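Local coordinates for 3-chlorocatechol 1,2-dioxygenase (Rhodococcus opacus, PDB 2BOY), which probably catalyses the intradiol cleavage of catechols such as 3-chlorocatechol, opening the aromatic ring between its two hydroxyl-bearing carbons with a ferric iron and dioxygen, at residues A58-A63 against A223-L228; P93-E98 against Q126-G131; L232-A237 against P241-S246. All blocks are in the same frame, centred on the assembly; numbering follows the deposited sequence.

Interaction 1 (A58-A63 against A223-L228); sequences AIESVA and AVKPEL
Glu60 meets Lys225 in a salt bridge that ties the helical N-terminal part of this intradiol dioxygenase to its beta-rich catalytic part. The first segment is a run of helix 56-64, while 223-228 belongs to the loop that leads from strand 204-210 into strand 229-236. Along the helix, Ala58 and Ile59 come first and look elsewhere: they pack on Asn18 and Val26 of the second subunit, so this same helix faces the dimer partner. Glu60 is the next residue and carries the contact. Its CG stands anti to the backbone N (chi1 -159°), and a bend at chi2 (-81°) then sets the carboxylate facing the loop. Val62 returns to Val26 of the second subunit. Val62 N and Ala63 N bond back to Ala58 O and Ile59 O, carrying the helical hydrogen bonding past the glutamate.

Lys225 arrives from the opposite direction as a straight rod, extended from CG to NZ, so the two side chains meet at their charged ends with little else touching. Both charged groups are shared with the loop at 71-72: Glu60 OE2 bonds to Ser72 OG, and Lys225 NZ also donates to Ser72 O and Gln71 OE1. With Glu60 OE1, these three oxygen acceptors should steady the ammonium and probably stabilise its positive charge. The lysine takes one oxygen of the carboxylate: Lys225 NZ stays 3.6 Å from Glu60 OE2 but reaches Glu60 OE1 at 2.8 Å, on its syn lone pair.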
loop_
_atom_site.group_PDB
_atom_site.type_symbol
_atom_site.label_atom_id
_atom_site.label_comp_id
_atom_site.label_asym_id
_atom_site.label_seq_id
_atom_site.Cartn_x
_atom_site.Cartn_y
_atom_site.Cartn_z
ATOM N N ALA A 58 -9.481 11.342 -5.992
ATOM C CA ALA A 58 -10.760 10.698 -5.632
ATOM C C ALA A 58 -11.260 11.221 -4.289
ATOM O O ALA A 58 -12.454 11.460 -4.099
ATOM C CB ALA A 58 -10.615 9.160 -5.575
ATOM N N ILE A 59 -10.351 11.343 -3.340
ATOM C CA ILE A 59 -10.709 11.857 -2.005
ATOM C C ILE A 59 -11.203 13.318 -2.152
ATOM O O ILE A 59 -12.253 13.741 -1.582
ATOM C CB ILE A 59 -9.482 11.764 -1.066
ATOM C CG1 ILE A 59 -9.115 10.282 -0.777
ATOM C CG2 ILE A 59 -9.709 12.637 0.209
ATOM C CD1 ILE A 59 -10.057 9.559 0.264
ATOM N N GLU A 60 -10.440 14.107 -2.893
ATOM C CA GLU A 60 -10.791 15.510 -3.084
ATOM C C GLU A 60 -12.123 15.671 -3.839
ATOM O O GLU A 60 -12.897 16.575 -3.555
ATOM C CB GLU A 60 -9.655 16.221 -3.822
ATOM C CG GLU A 60 -9.683 17.740 -3.623
ATOM C CD GLU A 60 -10.701 18.423 -4.547
ATOM O OE1 GLU A 60 -11.039 17.883 -5.629
ATOM O OE2 GLU A 60 -11.151 19.505 -4.193
ATOM N N SER A 61 -12.385 14.795 -4.794
ATOM C CA SER A 61 -13.630 14.861 -5.545
ATOM C C SER A 61 -14.849 14.639 -4.606
ATOM O O SER A 61 -15.862 15.318 -4.743
ATOM C CB SER A 61 -13.622 13.825 -6.653
ATOM O OG SER A 61 -14.863 13.852 -7.334
ATOM N N VAL A 62 -14.738 13.754 -3.619
ATOM C CA VAL A 62 -15.873 13.638 -2.673
ATOM C C VAL A 62 -15.992 14.870 -1.758
ATOM O O VAL A 62 -17.103 15.354 -1.496
ATOM C CB VAL A 62 -15.992 12.284 -1.861
ATOM C CG1 VAL A 62 -15.043 11.247 -2.282
ATOM C CG2 VAL A 62 -16.061 12.485 -0.344
ATOM N N ALA A 63 -14.853 15.356 -1.285
ATOM C CA ALA A 63 -14.794 16.574 -0.470
ATOM C C ALA A 63 -15.405 17.763 -1.219
ATOM O O ALA A 63 -16.137 18.592 -0.618
ATOM C CB ALA A 63 -13.340 16.882 -0.103
ATOM N N ALA A 223 -5.972 15.486 -11.581
ATOM C CA ALA A 223 -6.444 16.583 -10.745
ATOM C C ALA A 223 -6.839 17.836 -11.541
ATOM O O ALA A 223 -7.079 18.901 -10.940
ATOM C CB ALA A 223 -5.352 16.948 -9.693
ATOM N N VAL A 224 -6.912 17.734 -12.880
ATOM C CA VAL A 224 -7.303 18.893 -13.663
ATOM C C VAL A 224 -8.841 18.957 -13.663
ATOM O O VAL A 224 -9.516 17.944 -13.816
ATOM C CB VAL A 224 -6.771 18.872 -15.105
ATOM C CG1 VAL A 224 -7.386 19.992 -15.993
ATOM C CG2 VAL A 224 -5.235 18.956 -15.122
ATOM N N LYS A 225 -9.361 20.159 -13.453
ATOM C CA LYS A 225 -10.801 20.422 -13.634
ATOM C C LYS A 225 -10.957 21.642 -14.562
ATOM O O LYS A 225 -10.088 22.541 -14.612
ATOM C CB LYS A 225 -11.509 20.626 -12.266
ATOM C CG LYS A 225 -11.270 19.484 -11.242
ATOM C CD LYS A 225 -11.983 19.806 -9.938
ATOM C CE LYS A 225 -11.690 18.825 -8.773
ATOM N NZ LYS A 225 -12.393 19.348 -7.545
ATOM N N PRO A 226 -12.034 21.654 -15.351
ATOM C CA PRO A 226 -12.171 22.647 -16.403
ATOM C C PRO A 226 -12.264 24.063 -15.855
ATOM O O PRO A 226 -11.877 24.964 -16.576
ATOM C CB PRO A 226 -13.467 22.247 -17.131
ATOM C CG PRO A 226 -14.233 21.353 -16.176
ATOM C CD PRO A 226 -13.185 20.713 -15.273
ATOM N N GLU A 227 -12.804 24.260 -14.654
ATOM C CA GLU A 227 -12.897 25.604 -14.064
ATOM C C GLU A 227 -11.542 26.190 -13.725
ATOM O O GLU A 227 -11.453 27.390 -13.496
ATOM C CB GLU A 227 -13.744 25.609 -12.778
ATOM C CG GLU A 227 -15.162 25.069 -12.957
ATOM C CD GLU A 227 -15.275 23.537 -12.903
ATOM O OE1 GLU A 227 -16.423 23.010 -13.081
ATOM O OE2 GLU A 227 -14.244 22.837 -12.719
ATOM N N LEU A 228 -10.498 25.351 -13.750
ATOM C CA LEU A 228 -9.149 25.742 -13.268
ATOM C C LEU A 228 -8.129 25.998 -14.406
ATOM O O LEU A 228 -6.937 26.188 -14.166
ATOM C CB LEU A 228 -8.611 24.630 -12.351
ATOM C CG LEU A 228 -9.553 24.275 -11.164
ATOM C CD1 LEU A 228 -9.005 23.086 -10.390
ATOM C CD2 LEU A 228 -9.767 25.525 -10.260
#

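Interaction 2 (P93-E98 against Q126-G131)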
loop_
_atom_site.group_PDB
_atom_site.type_symbol
_atom_site.label_atom_id
_atom_site.label_comp_id
_atom_site.label_asym_id
_atom_site.label_seq_id
_atom_site.Cartn_x
_atom_site.Cartn_y
_atom_site.Cartn_z
ATOM N N PRO A 93 9.490 34.619 -4.805
ATOM C CA PRO A 93 10.948 34.525 -4.596
ATOM C C PRO A 93 11.636 33.830 -5.754
ATOM O O PRO A 93 11.290 32.679 -6.092
ATOM C CB PRO A 93 11.086 33.774 -3.261
ATOM C CG PRO A 93 9.774 34.130 -2.488
ATOM C CD PRO A 93 8.727 34.045 -3.661
ATOM N N MET A 94 12.525 34.591 -6.428
ATOM C CA MET A 94 13.177 34.108 -7.630
ATOM C C MET A 94 14.661 34.498 -7.577
ATOM O O MET A 94 15.027 35.484 -6.937
ATOM C CB MET A 94 12.531 34.769 -8.859
ATOM C CG MET A 94 11.151 34.251 -9.126
ATOM S SD MET A 94 10.392 34.922 -10.574
ATOM C CE MET A 94 9.884 36.489 -9.964
ATOM N N ARG A 95 15.494 33.741 -8.273
ATOM C CA ARG A 95 16.924 34.042 -8.288
ATOM C C ARG A 95 17.177 35.238 -9.196
ATOM O O ARG A 95 16.359 35.520 -10.065
ATOM C CB ARG A 95 17.711 32.831 -8.787
ATOM C CG ARG A 95 17.706 31.711 -7.710
ATOM C CD ARG A 95 17.993 30.326 -8.249
ATOM N NE ARG A 95 16.919 29.749 -9.073
ATOM C CZ ARG A 95 16.905 28.472 -9.447
ATOM N NH1 ARG A 95 17.904 27.664 -9.086
ATOM N NH2 ARG A 95 15.922 27.989 -10.186
ATOM N N ASP A 96 18.314 35.928 -9.016
ATOM C CA ASP A 96 18.602 37.084 -9.880
ATOM C C ASP A 96 18.687 36.742 -11.368
ATOM O O ASP A 96 18.551 37.633 -12.217
ATOM C CB ASP A 96 19.835 37.923 -9.475
ATOM C CG ASP A 96 21.078 37.105 -9.162
ATOM O OD1 ASP A 96 21.249 35.970 -9.652
ATOM O OD2 ASP A 96 21.984 37.571 -8.430
ATOM N N ASP A 97 18.884 35.480 -11.699
ATOM C CA ASP A 97 18.949 35.093 -13.113
ATOM C C ASP A 97 17.894 34.045 -13.463
ATOM O O ASP A 97 18.095 33.198 -14.339
ATOM C CB ASP A 97 20.362 34.601 -13.475
ATOM C CG ASP A 97 20.788 33.374 -12.690
ATOM O OD1 ASP A 97 20.022 32.890 -11.783
ATOM O OD2 ASP A 97 21.896 32.834 -12.896
ATOM N N GLU A 98 16.771 34.094 -12.749
ATOM C CA GLU A 98 15.733 33.069 -12.910
ATOM C C GLU A 98 15.279 32.973 -14.355
ATOM O O GLU A 98 14.933 33.983 -14.953
ATOM C CB GLU A 98 14.544 33.395 -11.994
ATOM C CG GLU A 98 13.600 32.233 -11.771
ATOM C CD GLU A 98 14.206 31.165 -10.899
ATOM O OE1 GLU A 98 14.739 31.509 -9.815
ATOM O OE2 GLU A 98 14.146 29.974 -11.312
ATOM N N GLN A 126 4.786 26.799 -6.447
ATOM C CA GLN A 126 4.838 26.339 -7.815
ATOM C C GLN A 126 6.254 25.846 -8.032
ATOM O O GLN A 126 7.161 26.185 -7.267
ATOM C CB GLN A 126 4.533 27.496 -8.799
ATOM C CG GLN A 126 5.645 28.613 -8.789
ATOM C CD GLN A 126 5.461 29.617 -9.888
ATOM O OE1 GLN A 126 4.788 30.629 -9.710
ATOM N NE2 GLN A 126 6.093 29.359 -11.038
ATOM N N ALA A 127 6.419 25.101 -9.115
ATOM C CA ALA A 127 7.720 24.662 -9.579
ATOM C C ALA A 127 8.374 25.765 -10.392
ATOM O O ALA A 127 7.714 26.688 -10.847
ATOM C CB ALA A 127 7.556 23.403 -10.442
ATOM N N ASP A 128 9.692 25.647 -10.602
ATOM C CA ASP A 128 10.392 26.622 -11.402
ATOM C C ASP A 128 10.293 26.242 -12.882
ATOM O O ASP A 128 9.570 25.310 -13.249
ATOM C CB ASP A 128 11.872 26.772 -10.920
ATOM C CG ASP A 128 12.748 25.577 -11.289
ATOM O OD1 ASP A 128 12.291 24.590 -11.918
ATOM O OD2 ASP A 128 13.941 25.534 -10.949
ATOM N N ALA A 129 11.003 26.989 -13.746
ATOM C CA ALA A 129 10.927 26.754 -15.185
ATOM C C ALA A 129 11.570 25.431 -15.621
ATOM O O ALA A 129 11.402 25.015 -16.786
ATOM C CB ALA A 129 11.556 27.973 -16.005
ATOM N N ALA A 130 12.290 24.776 -14.723
ATOM C CA ALA A 130 12.761 23.419 -14.978
ATOM C C ALA A 130 11.874 22.331 -14.348
ATOM O O ALA A 130 12.214 21.152 -14.382
ATOM C CB ALA A 130 14.283 23.240 -14.581
ATOM N N GLY A 131 10.721 22.717 -13.767
ATOM C CA GLY A 131 9.894 21.716 -13.084
ATOM C C GLY A 131 10.351 21.267 -11.687
ATOM O O GLY A 131 9.943 20.196 -11.217
HETATM O O HOH W 1 12.837 29.106 -13.467
#
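Arg95 reaches across to Asp128, its NH2 lying 3.2 Å from Asp128 OD2 in a salt bridge whose hydrogen bond is weak, bent to 128°. The carboxylate sits at the guanidinium edge with the two planes only 18° apart. Glu98 is the stronger partner of the arginine. It is gripped side-on, with Arg95 NE 2.9 Å from Glu98 OE1 and Arg95 NH2 2.9 Å from Glu98 OE2, the NE bond nearly straight and the NH2 bond a little bent. Arg95 N also donates to Glu98 OE1, on the anti lone pair, so one oxygen holds backbone and side chain together across the type I turn 95-98. NH2 is thus shared between two carboxylates, and its charge probably eases the 4.5 Å approach of Glu98 OE2 to Asp128 OD2.

Further out, a water donates to Glu98 OE2 and accepts from Ala129 N, adding a second bridge. The other oxygen of Asp128, OD1, takes Ala130 N from above the carboxylate plane and also bonds to Glu132 N. Phe145 packs against both Glu98 and Asp128. Here a salt-bridge network joins the type I turn 95-98 to an Asx turn at Asp128, the latter in the loop that leads on to the iron ligand Tyr133.

Interaction 3 (L232-A237 against P241-S246)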
loop_
_atom_site.group_PDB
_atom_site.type_symbol
_atom_site.label_atom_id
_atom_site.label_comp_id
_atom_site.label_asym_id
_atom_site.label_seq_id
_atom_site.Cartn_x
_atom_site.Cartn_y
_atom_site.Cartn_z
ATOM N N LEU A 232 -3.909 32.788 -21.138
ATOM C CA LEU A 232 -2.767 33.682 -21.102
ATOM C C LEU A 232 -2.853 34.683 -22.260
ATOM O O LEU A 232 -3.133 34.277 -23.415
ATOM C CB LEU A 232 -1.515 32.848 -21.318
ATOM C CG LEU A 232 -0.566 32.529 -20.164
ATOM C CD1 LEU A 232 -1.246 32.599 -18.796
ATOM C CD2 LEU A 232 0.177 31.210 -20.419
ATOM N N ASP A 233 -2.616 35.959 -21.958
ATOM C CA ASP A 233 -2.464 36.982 -22.997
ATOM C C ASP A 233 -1.002 37.367 -23.118
ATOM O O ASP A 233 -0.340 37.648 -22.122
ATOM C CB ASP A 233 -3.301 38.219 -22.668
ATOM C CG ASP A 233 -4.804 37.945 -22.734
ATOM O OD1 ASP A 233 -5.204 37.005 -23.465
ATOM O OD2 ASP A 233 -5.658 38.621 -22.107
ATOM N N LYS A 234 -0.484 37.365 -24.337
ATOM C CA LYS A 234 0.900 37.756 -24.555
ATOM C C LYS A 234 0.987 39.271 -24.663
ATOM O O LYS A 234 0.345 39.869 -25.522
ATOM C CB LYS A 234 1.430 37.102 -25.832
ATOM C CG LYS A 234 2.940 37.094 -25.950
ATOM C CD LYS A 234 3.380 36.400 -27.231
ATOM C CE LYS A 234 4.884 36.468 -27.372
ATOM N NZ LYS A 234 5.314 36.686 -28.802
ATOM N N ILE A 235 1.784 39.881 -23.795
ATOM C CA ILE A 235 1.979 41.340 -23.780
ATOM C C ILE A 235 3.381 41.693 -24.254
ATOM O O ILE A 235 4.364 41.331 -23.621
ATOM C CB ILE A 235 1.768 41.921 -22.354
ATOM C CG1 ILE A 235 0.393 41.544 -21.757
ATOM C CG2 ILE A 235 2.060 43.447 -22.332
ATOM C CD1 ILE A 235 -0.813 41.757 -22.668
ATOM N N GLU A 236 3.478 42.385 -25.379
ATOM C CA GLU A 236 4.792 42.831 -25.870
ATOM C C GLU A 236 5.014 44.282 -25.473
ATOM O O GLU A 236 4.409 45.180 -26.067
ATOM C CB GLU A 236 4.904 42.663 -27.387
ATOM C CG GLU A 236 5.979 41.672 -27.790
ATOM C CD GLU A 236 5.429 40.454 -28.515
ATOM O OE1 GLU A 236 4.188 40.375 -28.726
ATOM O OE2 GLU A 236 6.249 39.567 -28.879
ATOM N N ALA A 237 5.854 44.510 -24.463
ATOM C CA ALA A 237 6.102 45.874 -23.977
ATOM C C ALA A 237 7.114 46.062 -22.846
ATOM O O ALA A 237 6.767 45.882 -21.668
ATOM N N PRO A 241 8.556 40.093 -24.193
ATOM C CA PRO A 241 7.136 39.750 -24.103
ATOM C C PRO A 241 6.915 39.160 -22.709
ATOM O O PRO A 241 7.856 38.626 -22.119
ATOM C CB PRO A 241 6.954 38.681 -25.192
ATOM C CG PRO A 241 8.285 38.019 -25.298
ATOM C CD PRO A 241 9.322 39.054 -24.907
ATOM N N HIS A 242 5.724 39.312 -22.161
ATOM C CA HIS A 242 5.387 38.562 -20.975
ATOM C C HIS A 242 3.944 38.111 -21.133
ATOM O O HIS A 242 3.299 38.404 -22.167
ATOM C CB HIS A 242 5.654 39.352 -19.680
ATOM C CG HIS A 242 4.724 40.507 -19.455
ATOM N ND1 HIS A 242 5.111 41.818 -19.634
ATOM C CD2 HIS A 242 3.434 40.553 -19.037
ATOM C CE1 HIS A 242 4.097 42.622 -19.363
ATOM N NE2 HIS A 242 3.062 41.879 -19.014
ATOM N N PHE A 243 3.460 37.369 -20.143
ATOM C CA PHE A 243 2.124 36.811 -20.189
ATOM C C PHE A 243 1.359 37.366 -19.031
ATOM O O PHE A 243 1.949 37.611 -17.971
ATOM C CB PHE A 243 2.197 35.292 -20.155
ATOM C CG PHE A 243 2.850 34.733 -21.391
ATOM C CD1 PHE A 243 2.108 34.545 -22.547
ATOM C CD2 PHE A 243 4.223 34.523 -21.427
ATOM C CE1 PHE A 243 2.730 34.069 -23.737
ATOM C CE2 PHE A 243 4.859 34.069 -22.605
ATOM C CZ PHE A 243 4.113 33.842 -23.749
ATOM N N GLU A 244 0.070 37.542 -19.241
ATOM C CA GLU A 244 -0.822 37.999 -18.190
ATOM C C GLU A 244 -2.048 37.098 -18.119
ATOM O O GLU A 244 -2.520 36.567 -19.138
ATOM C CB GLU A 244 -1.200 39.446 -18.471
ATOM C CG GLU A 244 -2.288 40.009 -17.610
ATOM C CD GLU A 244 -2.651 41.411 -18.092
ATOM O OE1 GLU A 244 -3.830 41.619 -18.474
ATOM O OE2 GLU A 244 -1.743 42.279 -18.129
ATOM N N THR A 245 -2.556 36.917 -16.905
ATOM C CA THR A 245 -3.755 36.107 -16.703
ATOM C C THR A 245 -4.541 36.638 -15.493
ATOM O O THR A 245 -4.011 37.406 -14.730
ATOM C CB THR A 245 -3.354 34.619 -16.571
ATOM O OG1 THR A 245 -4.534 33.804 -16.672
ATOM C CG2 THR A 245 -2.795 34.292 -15.166
ATOM N N SER A 246 -5.812 36.250 -15.365
ATOM C CA SER A 246 -6.703 36.795 -14.344
ATOM C C SER A 246 -7.473 35.608 -13.842
ATOM O O SER A 246 -7.793 34.691 -14.617
ATOM C CB SER A 246 -7.722 37.779 -14.945
ATOM O OG SER A 246 -7.052 38.932 -15.421
HETATM O O HOH W 2 -4.941 40.956 -20.925
#
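Pro241 packs its CB against Lys234 CE, 3.7 Å away, at the loop end of an antiparallel beta hairpin made by strands 229-236 and 241-250. The two side chains run alongside each other in the same direction, and Glu236 crosses over the proline obliquely to take the lysine in a salt bridge, 3.0 Å between Lys234 NZ and Glu236 OE2. Both partners start on the same strand, so Pro241 CB packs against both members of a charged pair.

His242 points to the other face and forms a hydrogen-bonded pair with Ile235. Its N donates to Ile235 O, and its O receives Ile235 N at 2.7 Å. His242 CG lies between the backbone N and the carbonyl carbon (chi1 70°), which brings one face of the ring against the isoleucine: Ile235 CB stands 3.9 Å from the ring centroid, 22° off the normal, a CH-pi contact.

Phe243 returns to the proline's side as a non-hydrogen-bonded pair with Lys234. Its CE1 meets Lys234 CG at 3.8 Å, while Leu232 CG lies against its CB, crossing at about a right angle. The lysine's aliphatic stem therefore touches both, CG at the phenyl and CE at the proline. Along its other edge strand 241-250 runs parallel to strand 102-110, with backbone hydrogen bonds joining Phe243 to Thr102 and Ile104.

Glu244 forms the second hydrogen-bonded pair, with Asp233, each N donating to the other's O, and on the histidine's face a water donates to both Asp233 OD2 and Glu244 OE1, linking carboxylates that stay 5.1 Å apart. Thr245 bonds through OG1 to Ser231 O, and its CB is met by Leu232 CD1 at 3.7 Å.

Overall arrangement
From the N terminus, helix 56-64 gives the first half of interaction 1, whose partner loop lies some 160 residues further on; the loop so closed ties the helical part to the beta-rich part. Nested inside it is interaction 2, which joins the turn before strand 102-110 to the loop after strand 121-125. The two lie on opposite sides of the chain's centre, their nearest atoms about 13 Å apart. Interaction 3 follows in series: its first strand continues from the loop of interaction 1, its hairpin closes over three residues, and its second strand, 241-250, pairs in parallel with strand 102-110. Its centre is about 18 Å from that of interaction 2 and 28 Å from that of interaction 1.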